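PDB 4CL2: periplasmic solute binding protein from Candidatus liberibacter, which binds manganese or zinc ions in the periplasm and, as a cluster 9 solute-binding protein, probably delivers them to an ABC transporter for uptake. Local coordinates for residues I14-I17 with T18-A22; N224-Q227 with P228-V232; S266-K269 with I270-L274. All coordinates share one frame; numbering follows the deposited sequence.

Contact 1. Residues I14-I17 with T18-A22; sequences IGDI and TQNIA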
loop_
_atom_site.group_PDB
_atom_site.type_symbol
_atom_site.label_atom_id
_atom_site.label_comp_id
_atom_site.label_asym_id
_atom_site.label_seq_id
_atom_site.Cartn_x
_atom_site.Cartn_y
_atom_site.Cartn_z
ATOM N N ILE A 14 -0.850 4.765 -5.999
ATOM C CA ILE A 14 0.148 5.665 -6.600
ATOM C C ILE A 14 -0.463 6.781 -7.424
ATOM O O ILE A 14 -0.047 7.942 -7.349
ATOM C CB ILE A 14 1.197 4.845 -7.395
ATOM C CG1 ILE A 14 1.960 3.908 -6.440
ATOM C CG2 ILE A 14 2.149 5.731 -8.180
ATOM C CD1 ILE A 14 2.948 2.982 -7.151
ATOM N N GLY A 15 -1.544 6.479 -8.146
ATOM C CA GLY A 15 -2.261 7.504 -8.855
ATOM C C GLY A 15 -2.752 8.617 -7.979
ATOM O O GLY A 15 -2.641 9.821 -8.332
ATOM N N ASP A 16 -3.299 8.266 -6.815
ATOM C CA ASP A 16 -3.835 9.272 -5.911
ATOM C C ASP A 16 -2.721 10.126 -5.277
ATOM O O ASP A 16 -2.842 11.372 -5.140
ATOM C CB ASP A 16 -4.686 8.611 -4.816
ATOM C CG ASP A 16 -5.264 9.629 -3.882
ATOM O OD1 ASP A 16 -6.208 10.353 -4.258
ATOM O OD2 ASP A 16 -4.734 9.751 -2.764
ATOM N N ILE A 17 -1.603 9.485 -4.932
ATOM C CA ILE A 17 -0.440 10.235 -4.399
ATOM C C ILE A 17 0.026 11.222 -5.434
ATOM O O ILE A 17 0.240 12.414 -5.175
ATOM C CB ILE A 17 0.694 9.275 -4.020
ATOM C CG1 ILE A 17 0.306 8.478 -2.786
ATOM C CG2 ILE A 17 1.971 10.089 -3.692
ATOM C CD1 ILE A 17 1.173 7.268 -2.588
ATOM N N THR A 18 0.142 10.731 -6.662
ATOM C CA THR A 18 0.632 11.609 -7.748
ATOM C C THR A 18 -0.302 12.806 -8.016
ATOM O O THR A 18 0.150 13.948 -8.187
ATOM C CB THR A 18 0.788 10.780 -9.015
ATOM O OG1 THR A 18 1.653 9.667 -8.739
ATOM C CG2 THR A 18 1.446 11.604 -10.109
ATOM N N GLN A 19 -1.599 12.570 -7.991
ATOM C CA GLN A 19 -2.564 13.650 -8.148
ATOM C C GLN A 19 -2.405 14.696 -7.092
ATOM O O GLN A 19 -2.567 15.873 -7.374
ATOM C CB GLN A 19 -3.988 13.096 -8.134
ATOM C CG GLN A 19 -5.095 14.120 -8.307
ATOM C CD GLN A 19 -5.050 14.855 -9.650
ATOM O OE1 GLN A 19 -4.577 14.345 -10.659
ATOM N NE2 GLN A 19 -5.520 16.083 -9.644
ATOM N N ASN A 20 -2.067 14.308 -5.872
ATOM C CA ASN A 20 -1.898 15.320 -4.841
ATOM C C ASN A 20 -0.635 16.148 -4.990
ATOM O O ASN A 20 -0.559 17.295 -4.527
ATOM C CB ASN A 20 -1.909 14.662 -3.481
ATOM C CG ASN A 20 -3.306 14.424 -3.006
ATOM O OD1 ASN A 20 -3.999 15.343 -2.529
ATOM N ND2 ASN A 20 -3.779 13.218 -3.197
ATOM N N ILE A 21 0.378 15.590 -5.645
ATOM C CA ILE A 21 1.606 16.333 -5.879
ATOM C C ILE A 21 1.481 17.194 -7.140
ATOM O O ILE A 21 1.982 18.303 -7.179
ATOM C CB ILE A 21 2.819 15.386 -5.909
ATOM C CG1 ILE A 21 2.961 14.591 -4.564
ATOM C CG2 ILE A 21 4.111 16.108 -6.237
ATOM C CD1 ILE A 21 3.677 13.291 -4.755
ATOM N N ALA A 22 0.832 16.676 -8.184
ATOM C CA ALA A 22 0.802 17.379 -9.444
ATOM C C ALA A 22 -0.353 18.355 -9.566
ATOM O O ALA A 22 -0.242 19.342 -10.266
ATOM C CB ALA A 22 0.727 16.383 -10.549
HETATM O O HOH W 1 -6.646 12.686 -2.928
#
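In the beta-alpha-beta unit made by strand 6-9, helix 12-22 and strand 27-30, the crossover helix carries its own internal side-chain contacts, with Thr18 and Asn20 each returning to a carbonyl one turn back. Thr18 OG1 donates to Ile14 O over 2.8 Å, from above the carbonyl plane, while Thr18 N meets the same oxygen nearly end-on. With OG1 beside its backbone N (chi1 -56°), the hydroxyl reaches the preceding turn, and the bond gives this buried threonine a polar partner within its own helix; a weak hydrogen bond joins it to Ser9 OG. On the polar face Asn20 does much the same: ND2 donates to Asp16 O at 2.8 Å, and Asn20 N reaches that oxygen at 3.1 Å from the opposite face of its plane. The amide and the Asp16 carboxylate stand 73° apart, joined through a water that donates to Asp16 OD1 (2.7 Å) and accepts from Asn20 ND2 (2.9 Å). The other carboxylate oxygen, OD2, accepts from the backbone N of Tyr259, tying this helix to the start of helix 259-274. Ile17 and Ile21 lie side by side, Ile17 CG2 at 3.8 Å from Ile21 CD1, their branched aliphatic chains forming an apolar patch. This patch packs on Ile121 of helix 111-128; Tyr143 of helix 133-158 touches Asp16, Ile17 and Asn20, and Leu58 of strand 56-59 lies against Ile14 and Thr18.

Contact 2. Residues N224-Q227 with P228-V232; sequences NSDQ and PAKQV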
loop_
_atom_site.group_PDB
_atom_site.type_symbol
_atom_site.label_atom_id
_atom_site.label_comp_id
_atom_site.label_asym_id
_atom_site.label_seq_id
_atom_site.Cartn_x
_atom_site.Cartn_y
_atom_site.Cartn_z
ATOM N N ASN A 224 -9.912 -9.610 -0.004
ATOM C CA ASN A 224 -9.870 -11.046 0.228
ATOM C C ASN A 224 -10.996 -11.519 1.086
ATOM O O ASN A 224 -11.831 -10.731 1.477
ATOM C CB ASN A 224 -8.470 -11.482 0.710
ATOM C CG ASN A 224 -8.058 -10.844 2.011
ATOM O OD1 ASN A 224 -8.883 -10.585 2.891
ATOM N ND2 ASN A 224 -6.762 -10.639 2.166
ATOM N N SER A 225 -11.142 -12.843 1.235
ATOM C CA SER A 225 -12.138 -13.411 2.078
ATOM C C SER A 225 -11.854 -13.247 3.556
ATOM O O SER A 225 -10.697 -13.339 4.009
ATOM C CB SER A 225 -12.298 -14.932 1.759
ATOM O OG SER A 225 -13.230 -15.531 2.616
ATOM N N ASP A 226 -12.934 -13.055 4.321
ATOM C CA ASP A 226 -12.865 -13.062 5.774
ATOM C C ASP A 226 -12.894 -14.425 6.414
ATOM O O ASP A 226 -12.785 -14.534 7.616
ATOM C CB ASP A 226 -13.931 -12.147 6.416
ATOM C CG ASP A 226 -15.359 -12.623 6.225
ATOM O OD1 ASP A 226 -15.622 -13.727 5.699
ATOM O OD2 ASP A 226 -16.258 -11.912 6.712
ATOM N N GLN A 227 -13.098 -15.470 5.626
ATOM C CA GLN A 227 -13.332 -16.781 6.225
ATOM C C GLN A 227 -12.078 -17.335 6.939
ATOM O O GLN A 227 -12.169 -17.837 8.056
ATOM C CB GLN A 227 -13.937 -17.759 5.185
ATOM C CG GLN A 227 -15.310 -17.301 4.696
ATOM C CD GLN A 227 -16.124 -18.421 4.038
ATOM O OE1 GLN A 227 -16.443 -19.432 4.678
ATOM N NE2 GLN A 227 -16.456 -18.251 2.763
ATOM N N PRO A 228 -10.915 -17.235 6.308
ATOM C CA PRO A 228 -9.740 -17.701 7.030
ATOM C C PRO A 228 -9.491 -16.999 8.383
ATOM O O PRO A 228 -9.268 -17.692 9.354
ATOM C CB PRO A 228 -8.614 -17.449 6.020
ATOM C CG PRO A 228 -9.295 -17.597 4.689
ATOM C CD PRO A 228 -10.577 -16.860 4.931
ATOM N N ALA A 229 -9.619 -15.678 8.422
ATOM C CA ALA A 229 -9.403 -14.946 9.650
ATOM C C ALA A 229 -10.401 -15.355 10.690
ATOM O O ALA A 229 -10.071 -15.539 11.873
ATOM C CB ALA A 229 -9.432 -13.422 9.383
ATOM N N LYS A 230 -11.649 -15.512 10.276
ATOM C CA LYS A 230 -12.651 -15.936 11.226
ATOM C C LYS A 230 -12.387 -17.325 11.787
ATOM O O LYS A 230 -12.581 -17.606 12.979
ATOM C CB LYS A 230 -14.037 -15.822 10.619
ATOM C CG LYS A 230 -14.447 -14.365 10.398
ATOM C CD LYS A 230 -15.839 -14.276 9.752
ATOM C CE LYS A 230 -16.420 -12.869 9.857
ATOM N NZ LYS A 230 -17.752 -12.768 9.192
ATOM N N GLN A 231 -12.002 -18.230 10.902
ATOM C CA GLN A 231 -11.649 -19.565 11.341
ATOM C C GLN A 231 -10.496 -19.528 12.354
ATOM O O GLN A 231 -10.560 -20.214 13.370
ATOM C CB GLN A 231 -11.207 -20.386 10.141
ATOM C CG GLN A 231 -10.845 -21.800 10.510
ATOM C CD GLN A 231 -12.028 -22.558 11.157
ATOM O OE1 GLN A 231 -13.201 -22.341 10.811
ATOM N NE2 GLN A 231 -11.725 -23.432 12.082
ATOM N N VAL A 232 -9.430 -18.802 12.013
ATOM C CA VAL A 232 -8.287 -18.639 12.927
ATOM C C VAL A 232 -8.700 -18.052 14.260
ATOM O O VAL A 232 -8.311 -18.540 15.306
ATOM C CB VAL A 232 -7.171 -17.821 12.288
ATOM C CG1 VAL A 232 -6.114 -17.413 13.304
ATOM C CG2 VAL A 232 -6.566 -18.591 11.115
HETATM O O HOH W 2 -9.238 -14.007 6.083
HETATM O O HOH W 3 -17.831 -14.853 6.984
#
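The chain leaves the loop and enters helix 227-236 here, its first turn closed by Lys230 N to Asp226 O at 3.1 Å and Gln231 N to Gln227 O at 2.9 Å. Ser225 caps the turn: its OG, swung anti to the backbone N (chi1 177°), accepts a nearly straight bond from Gln227 N at 3.0 Å. A small hydroxyl suits this place, since it can reach forward to an amide of the first turn. Pro228 has no N-H to offer, which costs nothing here in the first turn, and its CD packs 3.8 Å from Ser225 OG. The next amide, Ala229 N, gives its hydrogen to a water that in turn donates to Ser225 O. Lys230 stretches its extended chain back over Asp226, with CG 3.2 Å from Asp226 O, and NZ makes a salt bridge to Asp226 OD2 at 3.0 Å. The ammonium comes from above the carboxylate plane, 53° out of it. Tyr240 of strand 239-244 touches both residues. The negative charge of Asp226 at the helix start would probably interact favourably with the helix dipole, while Ser225 supplies the cap; a second water between NZ and Asp226 OD1 supplements the salt bridge, as suits a surface contact.

Contact 3. Residues S266-K269 with I270-L274; sequences SLTK and IVDTL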
loop_
_atom_site.group_PDB
_atom_site.type_symbol
_atom_site.label_atom_id
_atom_site.label_comp_id
_atom_site.label_asym_id
_atom_site.label_seq_id
_atom_site.Cartn_x
_atom_site.Cartn_y
_atom_site.Cartn_z
ATOM N N SER A 266 -7.533 2.431 7.988
ATOM C CA SER A 266 -6.952 1.193 8.483
ATOM C C SER A 266 -6.222 1.387 9.798
ATOM O O SER A 266 -6.401 0.564 10.653
ATOM C CB SER A 266 -6.066 0.582 7.414
ATOM O OG SER A 266 -6.922 0.186 6.295
ATOM N N LEU A 267 -5.457 2.446 9.964
ATOM C CA LEU A 267 -4.801 2.661 11.222
ATOM C C LEU A 267 -5.797 2.977 12.347
ATOM O O LEU A 267 -5.621 2.577 13.493
ATOM C CB LEU A 267 -3.726 3.687 11.104
ATOM C CG LEU A 267 -2.384 3.172 10.531
ATOM C CD1 LEU A 267 -2.420 2.499 9.208
ATOM C CD2 LEU A 267 -1.441 4.407 10.484
ATOM N N THR A 268 -6.874 3.720 12.033
ATOM C CA THR A 268 -7.922 3.945 13.038
ATOM C C THR A 268 -8.522 2.664 13.511
ATOM O O THR A 268 -8.730 2.404 14.700
ATOM C CB THR A 268 -9.002 4.972 12.494
ATOM O OG1 THR A 268 -8.431 6.235 12.233
ATOM C CG2 THR A 268 -10.131 5.101 13.477
ATOM N N LYS A 269 -8.847 1.772 12.576
ATOM C CA LYS A 269 -9.446 0.545 12.909
ATOM C C LYS A 269 -8.506 -0.350 13.771
ATOM O O LYS A 269 -8.879 -0.953 14.734
ATOM C CB LYS A 269 -9.920 -0.175 11.639
ATOM C CG LYS A 269 -10.707 -1.404 11.970
ATOM C CD LYS A 269 -11.610 -1.796 10.808
ATOM C CE LYS A 269 -12.400 -3.001 11.198
ATOM N NZ LYS A 269 -13.524 -2.666 12.145
ATOM N N ILE A 270 -7.219 -0.333 13.396
ATOM C CA ILE A 270 -6.243 -1.067 14.206
ATOM C C ILE A 270 -6.153 -0.536 15.639
ATOM O O ILE A 270 -6.280 -1.295 16.579
ATOM C CB ILE A 270 -4.886 -1.028 13.516
ATOM C CG1 ILE A 270 -4.970 -1.806 12.206
ATOM C CG2 ILE A 270 -3.821 -1.585 14.485
ATOM C CD1 ILE A 270 -3.753 -1.565 11.351
ATOM N N VAL A 271 -6.038 0.784 15.785
ATOM C CA VAL A 271 -5.845 1.340 17.123
ATOM C C VAL A 271 -7.110 1.149 17.936
ATOM O O VAL A 271 -7.069 0.853 19.131
ATOM C CB VAL A 271 -5.343 2.810 17.101
ATOM C CG1 VAL A 271 -6.328 3.773 16.579
ATOM C CG2 VAL A 271 -5.001 3.293 18.488
ATOM N N ASP A 272 -8.266 1.213 17.265
ATOM C CA ASP A 272 -9.559 1.038 17.992
ATOM C C ASP A 272 -9.773 -0.356 18.464
ATOM O O ASP A 272 -10.580 -0.630 19.344
ATOM C CB ASP A 272 -10.740 1.461 17.117
ATOM C CG ASP A 272 -10.883 2.920 17.014
ATOM O OD1 ASP A 272 -10.109 3.690 17.690
ATOM O OD2 ASP A 272 -11.601 3.385 16.099
ATOM N N THR A 273 -9.060 -1.283 17.848
ATOM C CA THR A 273 -9.136 -2.689 18.144
ATOM C C THR A 273 -8.273 -2.961 19.330
ATOM O O THR A 273 -8.702 -3.545 20.319
ATOM C CB THR A 273 -8.553 -3.505 16.965
ATOM O OG1 THR A 273 -9.479 -4.484 16.519
ATOM C CG2 THR A 273 -7.229 -4.190 17.361
ATOM N N LEU A 274 -7.056 -2.459 19.248
ATOM C CA LEU A 274 -5.947 -2.845 20.119
ATOM C C LEU A 274 -6.003 -2.138 21.428
ATOM O O LEU A 274 -5.394 -2.586 22.405
ATOM C CB LEU A 274 -4.582 -2.584 19.418
ATOM C CG LEU A 274 -3.805 -3.767 18.797
ATOM C CD1 LEU A 274 -4.585 -4.770 17.941
ATOM C CD2 LEU A 274 -2.630 -3.240 17.986
#
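Ile270 lays its CG1 branch over the carbonyl of Ser266, CG1 standing 3.2 Å from Ser266 O and CD1 3.5 Å from it. The branch gets there because CG1 sits anti to the carbonyl carbon, beside the backbone N (chi1 -66°), which directs it back along the helix toward Ser266 O. Val271 does likewise with a single methyl: CG1 lies 3.3 Å from Thr268 O and 3.4 Å from Leu267 O. Both residues belong to helix 259-274, the last helix of the chain, whose alpha-helical bonds here include Ile270 N to Ser266 O and Val271 N to Leu267 O. Branched aliphatic chains suit its inner faces: Ile270 packs on Leu178 of helix 176-182 and Leu244 of strand 239-244, Val271 on Ile158 of helix 133-158. On a more open face Thr268 and Asp272 run side by side in the same direction, Thr268 CG2 meeting Asp272 OD2 at 3.5 Å. The methyl faces the carboxylate, while the threonine hydroxyl bonds back to Arg264 O. Asp272, whose N donates to Thr268 O at 2.9 Å, puts OD1 into a salt bridge with Arg157 of helix 133-158.

In the fold
The three contacts follow one another along the chain without touching, and the bound manganese, held by His106, Glu172 and Asp247, lies about 12 to 14 Å from the nearest side chain of each. Contact 1 and contact 2 fall on opposite sides of the chain's centre, their own centres 33 Å apart. Contact 3 is nearer to contact 2, at 18 Å between centres, than to contact 1, at 25 Å. Helix 133-158 packs against both contact 1 and contact 3, and strand 239-244 touches both contact 2 and contact 3. In 266-274, Ser266 lies about 10 Å from Asp247 between side chains, while Pro228 of contact 2 is equally far from Glu172.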